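Fc fragment of IgE receptor II (Bos taurus, PDB 6PWS) binds mannose-type sugars with the help of calcium through a C-type lectin domain and, as CD23, probably also acts as a receptor for IgE. Local coordinates at residues 18-24 / 126-132; 43-48 / 80-85; 61-66 / 121-127. All coordinates share one frame. Residues are numbered along the deposited sequence.

Interaction 1: residues 18-24 / 126-132; sequences KKCYYFG and WVCDRLA
Gly24 CA stands over the six-membered ring of Trp126, 3.4 Å from its centroid, a CH-pi contact open to glycine because a CB would clash with the indole. On Trp126's face of the sheet Tyr22 CD1 lies 4.0 Å from Trp126 CZ3 and Tyr22 CB 3.9 Å from Cys128 CB; Cys128 and Cys20 leave in disulfides to Cys37 and Cys9. The opposite face carries Tyr21 and Phe23 (both m) toward helix 50-59, with Phe23 CD1 4.2 Å from Val127 CG2. The extended strands run antiparallel at 157°, axes 4.5 Å apart, from Lys19-Leu131 to Gly24-Trp126. Hydrogen-bonded pairs are Cys20-Arg130 (Cys20 N to Arg130 O 2.8 Å), Tyr22-Cys128 (N to O 2.9 Å both ways) and Gly24-Trp126 (Trp126 N to Gly24 O 3.1 Å; Gly24 N to Trp126 O 2.7 Å, weak); Ala132 N adds a bond to Lys18 O (2.9 Å). At the polar edge Lys19 NZ salt-bridges Asp129 OD2 (2.7 Å) and also Glu52. Such pairing of N- and C-terminal strands closes the C-type lectin fold.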
loop_
_atom_site.group_PDB
_atom_site.type_symbol
_atom_site.label_atom_id
_atom_site.label_comp_id
_atom_site.label_asym_id
_atom_site.label_seq_id
_atom_site.Cartn_x
_atom_site.Cartn_y
_atom_site.Cartn_z
ATOM N N LYS A 18 9.030 12.753 -6.318
ATOM C CA LYS A 18 10.257 12.223 -5.732
ATOM C C LYS A 18 10.226 10.711 -5.571
ATOM O O LYS A 18 11.216 10.143 -5.085
ATOM C CB LYS A 18 10.605 12.845 -4.372
ATOM C CG LYS A 18 10.480 14.338 -4.341
ATOM C CD LYS A 18 10.323 14.793 -2.918
ATOM C CE LYS A 18 10.694 16.237 -2.776
ATOM N NZ LYS A 18 9.694 17.202 -3.298
ATOM N N LYS A 19 9.136 10.047 -5.938
ATOM C CA LYS A 19 9.009 8.613 -5.761
ATOM C C LYS A 19 8.572 7.968 -7.068
ATOM O O LYS A 19 8.114 8.632 -8.003
ATOM C CB LYS A 19 8.035 8.284 -4.611
ATOM C CG LYS A 19 8.607 8.640 -3.238
ATOM C CD LYS A 19 7.603 8.461 -2.098
ATOM C CE LYS A 19 7.140 7.017 -1.957
ATOM N NZ LYS A 19 6.274 6.837 -0.755
ATOM N N CYS A 20 8.733 6.652 -7.104
ATOM C CA CYS A 20 8.327 5.804 -8.210
ATOM C C CYS A 20 7.370 4.755 -7.675
ATOM O O CYS A 20 7.574 4.236 -6.571
ATOM C CB CYS A 20 9.545 5.091 -8.792
ATOM S SG CYS A 20 10.819 6.220 -9.395
ATOM N N TYR A 21 6.366 4.413 -8.484
ATOM C CA TYR A 21 5.282 3.540 -8.054
ATOM C C TYR A 21 5.075 2.418 -9.056
ATOM O O TYR A 21 5.139 2.629 -10.275
ATOM C CB TYR A 21 3.985 4.349 -7.861
ATOM C CG TYR A 21 4.140 5.458 -6.841
ATOM C CD1 TYR A 21 4.671 6.687 -7.200
ATOM C CD2 TYR A 21 3.774 5.269 -5.515
ATOM C CE1 TYR A 21 4.834 7.702 -6.264
ATOM C CE2 TYR A 21 3.921 6.284 -4.571
ATOM C CZ TYR A 21 4.449 7.499 -4.955
ATOM O OH TYR A 21 4.600 8.544 -4.068
ATOM N N TYR A 22 4.788 1.233 -8.525
ATOM C CA TYR A 22 4.545 0.040 -9.326
ATOM C C TYR A 22 3.134 -0.441 -9.028
ATOM O O TYR A 22 2.811 -0.749 -7.873
ATOM C CB TYR A 22 5.542 -1.059 -8.971
ATOM C CG TYR A 22 5.533 -2.194 -9.965
ATOM C CD1 TYR A 22 4.752 -3.327 -9.781
ATOM C CD2 TYR A 22 6.301 -2.115 -11.112
ATOM C CE1 TYR A 22 4.755 -4.354 -10.719
ATOM C CE2 TYR A 22 6.323 -3.130 -12.038
ATOM C CZ TYR A 22 5.553 -4.241 -11.843
ATOM O OH TYR A 22 5.588 -5.234 -12.800
ATOM N N PHE A 23 2.293 -0.485 -10.052
ATOM C CA PHE A 23 0.905 -0.928 -9.912
ATOM C C PHE A 23 0.842 -2.409 -10.275
ATOM O O PHE A 23 0.589 -2.785 -11.422
ATOM C CB PHE A 23 -0.039 -0.059 -10.739
ATOM C CG PHE A 23 -0.087 1.361 -10.260
ATOM C CD1 PHE A 23 -0.995 1.730 -9.279
ATOM C CD2 PHE A 23 0.809 2.308 -10.731
ATOM C CE1 PHE A 23 -1.016 3.024 -8.787
ATOM C CE2 PHE A 23 0.779 3.605 -10.246
ATOM C CZ PHE A 23 -0.131 3.962 -9.272
ATOM N N GLY A 24 1.119 -3.245 -9.275
ATOM C CA GLY A 24 1.150 -4.676 -9.484
ATOM C C GLY A 24 -0.239 -5.262 -9.644
ATOM O O GLY A 24 -1.214 -4.794 -9.054
ATOM N N TRP A 126 -1.752 -4.623 -5.955
ATOM C CA TRP A 126 -0.797 -4.328 -4.891
ATOM C C TRP A 126 0.080 -3.212 -5.440
ATOM O O TRP A 126 0.311 -3.164 -6.654
ATOM C CB TRP A 126 -0.007 -5.592 -4.449
ATOM C CG TRP A 126 0.278 -6.575 -5.580
ATOM C CD1 TRP A 126 -0.576 -7.535 -6.074
ATOM C CD2 TRP A 126 1.470 -6.657 -6.374
ATOM N NE1 TRP A 126 0.005 -8.180 -7.135
ATOM C CE2 TRP A 126 1.264 -7.671 -7.327
ATOM C CE3 TRP A 126 2.698 -5.977 -6.363
ATOM C CZ2 TRP A 126 2.226 -8.013 -8.263
ATOM C CZ3 TRP A 126 3.651 -6.321 -7.294
ATOM C CH2 TRP A 126 3.414 -7.331 -8.227
ATOM N N VAL A 127 0.499 -2.282 -4.587
ATOM C CA VAL A 127 1.241 -1.113 -5.044
ATOM C C VAL A 127 2.569 -1.062 -4.306
ATOM O O VAL A 127 2.593 -1.156 -3.076
ATOM C CB VAL A 127 0.449 0.192 -4.825
ATOM C CG1 VAL A 127 1.222 1.376 -5.371
ATOM C CG2 VAL A 127 -0.944 0.099 -5.458
ATOM N N CYS A 128 3.660 -0.898 -5.058
ATOM C CA CYS A 128 4.992 -0.743 -4.502
ATOM C C CYS A 128 5.484 0.683 -4.711
ATOM O O CYS A 128 5.046 1.381 -5.637
ATOM C CB CYS A 128 6.020 -1.660 -5.188
ATOM S SG CYS A 128 5.483 -3.341 -5.575
ATOM N N ASP A 129 6.463 1.085 -3.900
ATOM C CA ASP A 129 7.171 2.332 -4.148
ATOM C C ASP A 129 8.675 2.158 -3.977
ATOM O O ASP A 129 9.180 1.144 -3.473
ATOM C CB ASP A 129 6.603 3.533 -3.354
ATOM C CG ASP A 129 6.831 3.468 -1.844
ATOM O OD1 ASP A 129 7.777 2.800 -1.398
ATOM O OD2 ASP A 129 6.040 4.126 -1.117
ATOM N N ARG A 130 9.370 3.181 -4.474
ATOM C CA ARG A 130 10.804 3.371 -4.408
ATOM C C ARG A 130 11.046 4.871 -4.466
ATOM O O ARG A 130 10.201 5.637 -4.943
ATOM C CB ARG A 130 11.513 2.813 -5.645
ATOM C CG ARG A 130 11.811 1.344 -5.619
ATOM C CD ARG A 130 12.349 0.863 -6.969
ATOM N NE ARG A 130 13.525 1.595 -7.450
ATOM C CZ ARG A 130 14.795 1.271 -7.195
ATOM N NH1 ARG A 130 15.091 0.224 -6.435
ATOM N NH2 ARG A 130 15.780 2.004 -7.707
ATOM N N LEU A 131 12.214 5.303 -4.010
ATOM C CA LEU A 131 12.620 6.677 -4.251
ATOM C C LEU A 131 13.063 6.830 -5.701
ATOM O O LEU A 131 13.687 5.936 -6.277
ATOM C CB LEU A 131 13.779 7.065 -3.338
ATOM C CG LEU A 131 13.507 6.891 -1.845
ATOM C CD1 LEU A 131 14.726 7.323 -1.040
ATOM C CD2 LEU A 131 12.267 7.654 -1.414
ATOM N N ALA A 132 12.729 7.964 -6.301
ATOM C CA ALA A 132 13.208 8.236 -7.646
ATOM C C ALA A 132 14.714 8.487 -7.610
ATOM O O ALA A 132 15.263 8.976 -6.617
ATOM C CB ALA A 132 12.488 9.449 -8.221
HETATM O O HOH W 1 14.095 10.755 -5.096
#

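Interaction 2: residues 43-48 / 80-85; sequences RLVSIH and WMDNQP
Met81, His48 and Trp80 carry most of this contact, in which a segment that starts as strand 43-44 and stays extended as far as Ile47 meets a turn without strand pairing; Ser46 CA and Trp80 CA, 5.8 Å apart, are the nearest such pair. Residues 80-83 form a type I turn (Asn83 N to Trp80 O, 3.0 Å), with Asn83 in the left-handed region. Trp80 (chi1 m, chi2 114°) lays its flat indole against the backbone of Ser46 and Ile47, Ser46 CA being 3.4 Å from Trp80 CE3 and Ile47 CB 3.8 Å from Trp80 CH2. Its NE1 gives a 2.9 Å bond to a water that also lies 2.9 Å from Ile47 O. Met81, long and flexible, fits the other end, its CB 3.2 Å from Leu44 O and its CG 3.8 Å from Arg43 CB, and it continues onto helix 30-39. His48 (m) directs its ring edge at the face of the Trp80 five-membered ring, centroids 4.5 Å apart and planes at 59°. Its NE2 donates to Asp82 OD1 (3.1 Å) and, weakly, to Asp82 OD2 (2.9 Å). Asp82 is fixed in place by two more bonds: OD1 accepts from Gln84 N (3.0 Å) in an Asx turn, while Asp82 N donates to Ser46 OG (3.0 Å). Because His48 ND1 also hydrogen-bonds to Asp87, the imidazole lies between two carboxylates, a setting that would suit a positively charged histidine.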
loop_
_atom_site.group_PDB
_atom_site.type_symbol
_atom_site.label_atom_id
_atom_site.label_comp_id
_atom_site.label_asym_id
_atom_site.label_seq_id
_atom_site.Cartn_x
_atom_site.Cartn_y
_atom_site.Cartn_z
ATOM N N ARG A 43 9.271 -1.656 -2.099
ATOM C CA ARG A 43 8.500 -2.147 -0.967
ATOM C C ARG A 43 7.044 -1.765 -1.192
ATOM O O ARG A 43 6.742 -0.814 -1.915
ATOM C CB ARG A 43 8.958 -1.532 0.368
ATOM C CG ARG A 43 10.408 -1.799 0.769
ATOM C CD ARG A 43 10.588 -1.545 2.253
ATOM N NE ARG A 43 11.967 -1.653 2.714
ATOM C CZ ARG A 43 12.835 -0.646 2.754
ATOM N NH1 ARG A 43 12.486 0.573 2.356
ATOM N NH2 ARG A 43 14.061 -0.870 3.202
ATOM N N LEU A 44 6.124 -2.472 -0.541
ATOM C CA LEU A 44 4.729 -2.041 -0.560
ATOM C C LEU A 44 4.650 -0.573 -0.146
ATOM O O LEU A 44 5.363 -0.116 0.759
ATOM C CB LEU A 44 3.894 -2.920 0.374
ATOM C CG LEU A 44 3.523 -4.306 -0.173
ATOM C CD1 LEU A 44 3.018 -5.190 0.970
ATOM C CD2 LEU A 44 2.466 -4.187 -1.265
ATOM N N VAL A 45 3.741 0.154 -0.812
ATOM C CA VAL A 45 3.730 1.614 -0.781
ATOM C C VAL A 45 3.440 2.174 0.606
ATOM O O VAL A 45 2.582 1.678 1.354
ATOM C CB VAL A 45 2.719 2.150 -1.824
ATOM C CG1 VAL A 45 1.276 1.749 -1.488
ATOM C CG2 VAL A 45 2.808 3.659 -2.001
ATOM N N SER A 46 4.124 3.280 0.913
ATOM C CA SER A 46 3.884 4.063 2.117
ATOM C C SER A 46 3.372 5.449 1.724
ATOM O O SER A 46 3.872 6.046 0.770
ATOM C CB SER A 46 5.176 4.212 2.927
ATOM O OG SER A 46 5.747 2.960 3.280
ATOM N N ILE A 47 2.390 5.968 2.469
ATOM C CA ILE A 47 1.596 7.119 2.025
ATOM C C ILE A 47 1.645 8.210 3.092
ATOM O O ILE A 47 1.279 7.964 4.251
ATOM C CB ILE A 47 0.137 6.718 1.727
ATOM C CG1 ILE A 47 0.074 5.518 0.778
ATOM C CG2 ILE A 47 -0.635 7.907 1.162
ATOM C CD1 ILE A 47 -1.321 4.928 0.627
ATOM N N HIS A 48 2.055 9.426 2.703
ATOM C CA HIS A 48 2.376 10.461 3.679
ATOM C C HIS A 48 1.811 11.840 3.377
ATOM O O HIS A 48 2.191 12.808 4.055
ATOM C CB HIS A 48 3.892 10.532 3.899
ATOM C CG HIS A 48 4.423 9.306 4.561
ATOM N ND1 HIS A 48 4.153 9.013 5.880
ATOM C CD2 HIS A 48 5.134 8.258 4.084
ATOM C CE1 HIS A 48 4.704 7.857 6.196
ATOM N NE2 HIS A 48 5.308 7.378 5.126
ATOM N N TRP A 80 4.459 1.597 8.792
ATOM C CA TRP A 80 4.682 1.713 7.359
ATOM C C TRP A 80 5.923 0.933 6.930
ATOM O O TRP A 80 6.916 0.833 7.659
ATOM C CB TRP A 80 4.928 3.179 6.963
ATOM C CG TRP A 80 3.705 4.041 6.939
ATOM C CD1 TRP A 80 3.423 5.100 7.761
ATOM C CD2 TRP A 80 2.613 3.936 6.021
ATOM N NE1 TRP A 80 2.210 5.648 7.420
ATOM C CE2 TRP A 80 1.690 4.949 6.354
ATOM C CE3 TRP A 80 2.313 3.067 4.967
ATOM C CZ2 TRP A 80 0.488 5.113 5.665
ATOM C CZ3 TRP A 80 1.114 3.229 4.283
ATOM C CH2 TRP A 80 0.217 4.242 4.634
ATOM N N MET A 81 5.906 0.467 5.675
ATOM C CA MET A 81 7.092 -0.127 5.059
ATOM C C MET A 81 8.296 0.818 5.081
ATOM O O MET A 81 9.431 0.358 5.206
ATOM C CB MET A 81 6.776 -0.554 3.615
ATOM C CG MET A 81 6.727 -2.048 3.379
ATOM S SD MET A 81 5.467 -2.894 4.338
ATOM C CE MET A 81 6.008 -4.581 4.038
ATOM N N ASP A 82 8.080 2.127 4.940
ATOM C CA ASP A 82 9.187 3.082 4.951
ATOM C C ASP A 82 9.594 3.520 6.355
ATOM O O ASP A 82 10.529 4.325 6.503
ATOM C CB ASP A 82 8.914 4.286 4.028
ATOM C CG ASP A 82 7.834 5.234 4.525
ATOM O OD1 ASP A 82 7.259 5.029 5.617
ATOM O OD2 ASP A 82 7.558 6.207 3.780
ATOM N N ASN A 83 8.928 2.988 7.382
ATOM C CA ASN A 83 9.229 3.266 8.787
ATOM C C ASN A 83 9.039 4.738 9.173
ATOM O O ASN A 83 9.489 5.144 10.247
ATOM C CB ASN A 83 10.608 2.762 9.225
ATOM C CG ASN A 83 10.676 1.246 9.362
ATOM O OD1 ASN A 83 9.750 0.609 9.850
ATOM N ND2 ASN A 83 11.786 0.682 9.006
ATOM N N GLN A 84 8.338 5.525 8.364
ATOM C CA GLN A 84 8.083 6.927 8.674
ATOM C C GLN A 84 6.817 7.065 9.513
ATOM O O GLN A 84 6.051 6.112 9.699
ATOM C CB GLN A 84 7.983 7.717 7.374
ATOM C CG GLN A 84 9.299 7.864 6.653
ATOM C CD GLN A 84 9.124 8.594 5.334
ATOM O OE1 GLN A 84 8.142 9.317 5.120
ATOM N NE2 GLN A 84 10.077 8.408 4.438
ATOM N N PRO A 85 6.554 8.262 10.042
ATOM C CA PRO A 85 5.448 8.421 10.994
ATOM C C PRO A 85 4.065 8.210 10.394
ATOM O O PRO A 85 3.845 8.250 9.178
ATOM C CB PRO A 85 5.607 9.867 11.481
ATOM C CG PRO A 85 7.065 10.147 11.301
ATOM C CD PRO A 85 7.423 9.461 10.024
HETATM O O HOH W 2 0.863 8.184 7.104
#

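Interaction 3: residues 61-66 / 121-127; sequences NWRGSW and SELHGWV
This is a short parallel beta pairing, joining the start of strand 65-67 to strand 123-131, after a corner at His124, in the main sheet of the C-type lectin domain. Trp66 lies opposite Trp126 (CA to CA 4.4 Å) and makes the two bonds usual in parallel sheets: Trp66 N donates to Gly125 O (3.0 Å), and Trp66 O accepts from Val127 N (3.1 Å). Glycine suits position 125, since a CB there would crowd Asn61 CB, Ser65 CB and Gly64 O. Before the strand, residues 61-64 form a type I turn (Gly64 N to Asn61 O, 3.0 Å), tightened by an Asx turn in which Arg63 N donates to Asn61 OD1 (2.9 Å). Gly64 leaves it at phi 104°, psi 154°, angles that call for glycine.

Trp66, first residue of the family's WIGL motif, has the largest covered area. In its m rotamer, chi2 121°, it takes Leu123 CD1 over its five-membered ring, 3.6 Å from the centroid, in a CH-pi contact, and brings CZ2 to 3.2 Å from Ser121 O; its NE1 is hydrogen-bonded to Lys28 O. The Ser121 side chain is about 7 Å from the bound methyl mannoside, near but not touching it.

On the outer side the Arg63 guanidinium stacks flat on the His124 ring, centres 3.6 Å apart and planes at 8°. A water accepts from His124 N (2.8 Å) and donates to Gly64 O (2.9 Å). His124 thus holds the Arg63 cation by its flat face, not by a hydrogen bond, while the pairing itself rests on Trp66's two backbone bonds.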
loop_
_atom_site.group_PDB
_atom_site.type_symbol
_atom_site.label_atom_id
_atom_site.label_comp_id
_atom_site.label_asym_id
_atom_site.label_seq_id
_atom_site.Cartn_x
_atom_site.Cartn_y
_atom_site.Cartn_z
ATOM N N ASN A 61 -6.660 0.038 -8.314
ATOM C CA ASN A 61 -7.426 -1.086 -8.826
ATOM C C ASN A 61 -8.806 -1.108 -8.167
ATOM O O ASN A 61 -8.913 -1.068 -6.937
ATOM C CB ASN A 61 -6.643 -2.370 -8.522
ATOM C CG ASN A 61 -7.204 -3.591 -9.221
ATOM O OD1 ASN A 61 -8.408 -3.852 -9.166
ATOM N ND2 ASN A 61 -6.329 -4.360 -9.863
ATOM N N TRP A 62 -9.868 -1.150 -8.980
ATOM C CA TRP A 62 -11.227 -1.057 -8.457
ATOM C C TRP A 62 -11.645 -2.278 -7.652
ATOM O O TRP A 62 -12.665 -2.205 -6.948
ATOM C CB TRP A 62 -12.216 -0.759 -9.583
ATOM C CG TRP A 62 -12.013 0.613 -10.181
ATOM C CD1 TRP A 62 -11.183 1.591 -9.724
ATOM C CD2 TRP A 62 -12.651 1.145 -11.349
ATOM N NE1 TRP A 62 -11.260 2.697 -10.525
ATOM C CE2 TRP A 62 -12.160 2.457 -11.532
ATOM C CE3 TRP A 62 -13.571 0.629 -12.276
ATOM C CZ2 TRP A 62 -12.562 3.265 -12.601
ATOM C CZ3 TRP A 62 -13.956 1.421 -13.343
ATOM C CH2 TRP A 62 -13.453 2.725 -13.496
ATOM N N ARG A 63 -10.900 -3.385 -7.730
ATOM C CA ARG A 63 -11.172 -4.554 -6.904
ATOM C C ARG A 63 -10.384 -4.556 -5.591
ATOM O O ARG A 63 -10.547 -5.484 -4.790
ATOM C CB ARG A 63 -10.932 -5.846 -7.691
ATOM C CG ARG A 63 -11.972 -6.086 -8.761
ATOM C CD ARG A 63 -11.850 -7.468 -9.412
ATOM N NE ARG A 63 -10.640 -7.590 -10.216
ATOM C CZ ARG A 63 -10.177 -8.735 -10.714
ATOM N NH1 ARG A 63 -10.825 -9.876 -10.500
ATOM N NH2 ARG A 63 -9.068 -8.732 -11.439
ATOM N N GLY A 64 -9.563 -3.543 -5.342
ATOM C CA GLY A 64 -8.811 -3.430 -4.101
ATOM C C GLY A 64 -7.350 -3.802 -4.282
ATOM O O GLY A 64 -6.985 -4.572 -5.175
ATOM N N SER A 65 -6.491 -3.252 -3.414
ATOM C CA SER A 65 -5.059 -3.467 -3.566
ATOM C C SER A 65 -4.315 -3.312 -2.239
ATOM O O SER A 65 -4.647 -2.455 -1.421
ATOM C CB SER A 65 -4.460 -2.518 -4.613
ATOM O OG SER A 65 -4.721 -1.149 -4.338
ATOM N N TRP A 66 -3.275 -4.116 -2.053
ATOM C CA TRP A 66 -2.484 -4.022 -0.833
ATOM C C TRP A 66 -1.587 -2.782 -0.824
ATOM O O TRP A 66 -1.016 -2.394 -1.852
ATOM C CB TRP A 66 -1.584 -5.242 -0.691
ATOM C CG TRP A 66 -2.281 -6.532 -0.407
ATOM C CD1 TRP A 66 -2.235 -7.657 -1.169
ATOM C CD2 TRP A 66 -3.101 -6.847 0.725
ATOM N NE1 TRP A 66 -2.970 -8.662 -0.584
ATOM C CE2 TRP A 66 -3.508 -8.190 0.585
ATOM C CE3 TRP A 66 -3.546 -6.119 1.836
ATOM C CZ2 TRP A 66 -4.322 -8.826 1.525
ATOM C CZ3 TRP A 66 -4.366 -6.748 2.765
ATOM C CH2 TRP A 66 -4.739 -8.091 2.603
ATOM N N SER A 121 -6.123 -12.626 2.520
ATOM C CA SER A 121 -6.975 -12.320 1.379
ATOM C C SER A 121 -6.133 -12.233 0.119
ATOM O O SER A 121 -5.052 -11.645 0.126
ATOM C CB SER A 121 -7.668 -10.969 1.563
ATOM O OG SER A 121 -8.566 -10.970 2.649
ATOM N N GLU A 122 -6.648 -12.777 -0.984
ATOM C CA GLU A 122 -5.917 -12.793 -2.252
ATOM C C GLU A 122 -6.366 -11.670 -3.189
ATOM O O GLU A 122 -7.097 -11.868 -4.166
ATOM C CB GLU A 122 -6.049 -14.158 -2.910
ATOM C CG GLU A 122 -5.286 -15.209 -2.144
ATOM C CD GLU A 122 -5.283 -16.559 -2.797
ATOM O OE1 GLU A 122 -6.099 -16.790 -3.715
ATOM O OE2 GLU A 122 -4.457 -17.395 -2.378
ATOM N N LEU A 123 -5.845 -10.473 -2.929
ATOM C CA LEU A 123 -6.230 -9.308 -3.707
ATOM C C LEU A 123 -5.545 -9.312 -5.068
ATOM O O LEU A 123 -4.433 -9.815 -5.233
ATOM C CB LEU A 123 -5.884 -8.012 -2.970
ATOM C CG LEU A 123 -6.533 -7.834 -1.607
ATOM C CD1 LEU A 123 -6.140 -6.484 -1.012
ATOM C CD2 LEU A 123 -8.038 -7.962 -1.686
ATOM N N HIS A 124 -6.211 -8.687 -6.038
ATOM C CA HIS A 124 -5.743 -8.667 -7.419
ATOM C C HIS A 124 -4.800 -7.525 -7.719
ATOM O O HIS A 124 -4.224 -7.483 -8.813
ATOM C CB HIS A 124 -6.939 -8.564 -8.370
ATOM C CG HIS A 124 -7.877 -9.699 -8.223
ATOM N ND1 HIS A 124 -7.643 -10.926 -8.801
ATOM C CD2 HIS A 124 -9.004 -9.831 -7.487
ATOM C CE1 HIS A 124 -8.611 -11.757 -8.459
ATOM N NE2 HIS A 124 -9.447 -11.118 -7.660
ATOM N N GLY A 125 -4.653 -6.585 -6.790
ATOM C CA GLY A 125 -3.741 -5.481 -6.957
ATOM C C GLY A 125 -2.869 -5.300 -5.731
ATOM O O GLY A 125 -3.200 -5.724 -4.622
ATOM N N TRP A 126 -1.752 -4.623 -5.955
ATOM C CA TRP A 126 -0.797 -4.328 -4.891
ATOM C C TRP A 126 0.080 -3.212 -5.440
ATOM O O TRP A 126 0.311 -3.164 -6.654
ATOM C CB TRP A 126 -0.007 -5.592 -4.449
ATOM C CG TRP A 126 0.278 -6.575 -5.580
ATOM C CD1 TRP A 126 -0.576 -7.535 -6.074
ATOM C CD2 TRP A 126 1.470 -6.657 -6.374
ATOM N NE1 TRP A 126 0.005 -8.180 -7.135
ATOM C CE2 TRP A 126 1.264 -7.671 -7.327
ATOM C CE3 TRP A 126 2.698 -5.977 -6.363
ATOM C CZ2 TRP A 126 2.226 -8.013 -8.263
ATOM C CZ3 TRP A 126 3.651 -6.321 -7.294
ATOM C CH2 TRP A 126 3.414 -7.331 -8.227
ATOM N N VAL A 127 0.499 -2.282 -4.587
ATOM C CA VAL A 127 1.241 -1.113 -5.044
ATOM C C VAL A 127 2.569 -1.062 -4.306
ATOM O O VAL A 127 2.593 -1.156 -3.076
ATOM C CB VAL A 127 0.449 0.192 -4.825
ATOM C CG1 VAL A 127 1.222 1.376 -5.371
ATOM C CG2 VAL A 127 -0.944 0.099 -5.458
HETATM O O HOH W 3 -8.381 -7.045 -5.607
#

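Strand 123-131 is the common element. Interactions 1 and 3 both use it and share Trp126 and Val127, strand 19-25 pairing with it antiparallel and strand 65-67 parallel; their centres are about 15 Å apart. Interaction 2 joins the same sheet through strand 43-44, where Arg43 O lies 2.8 Å from Asp129 N and Val45 N 2.9 Å from Val127 O. Its centre is about 11 Å from that of interaction 1 and 17 Å from that of interaction 3. Along the chain, interaction 1 encloses the other two, which cross each other. The C-terminal strand therefore ties early and middle parts of the lectin domain into one unit, with the Ser121 end of interaction 3 coming near the sugar site.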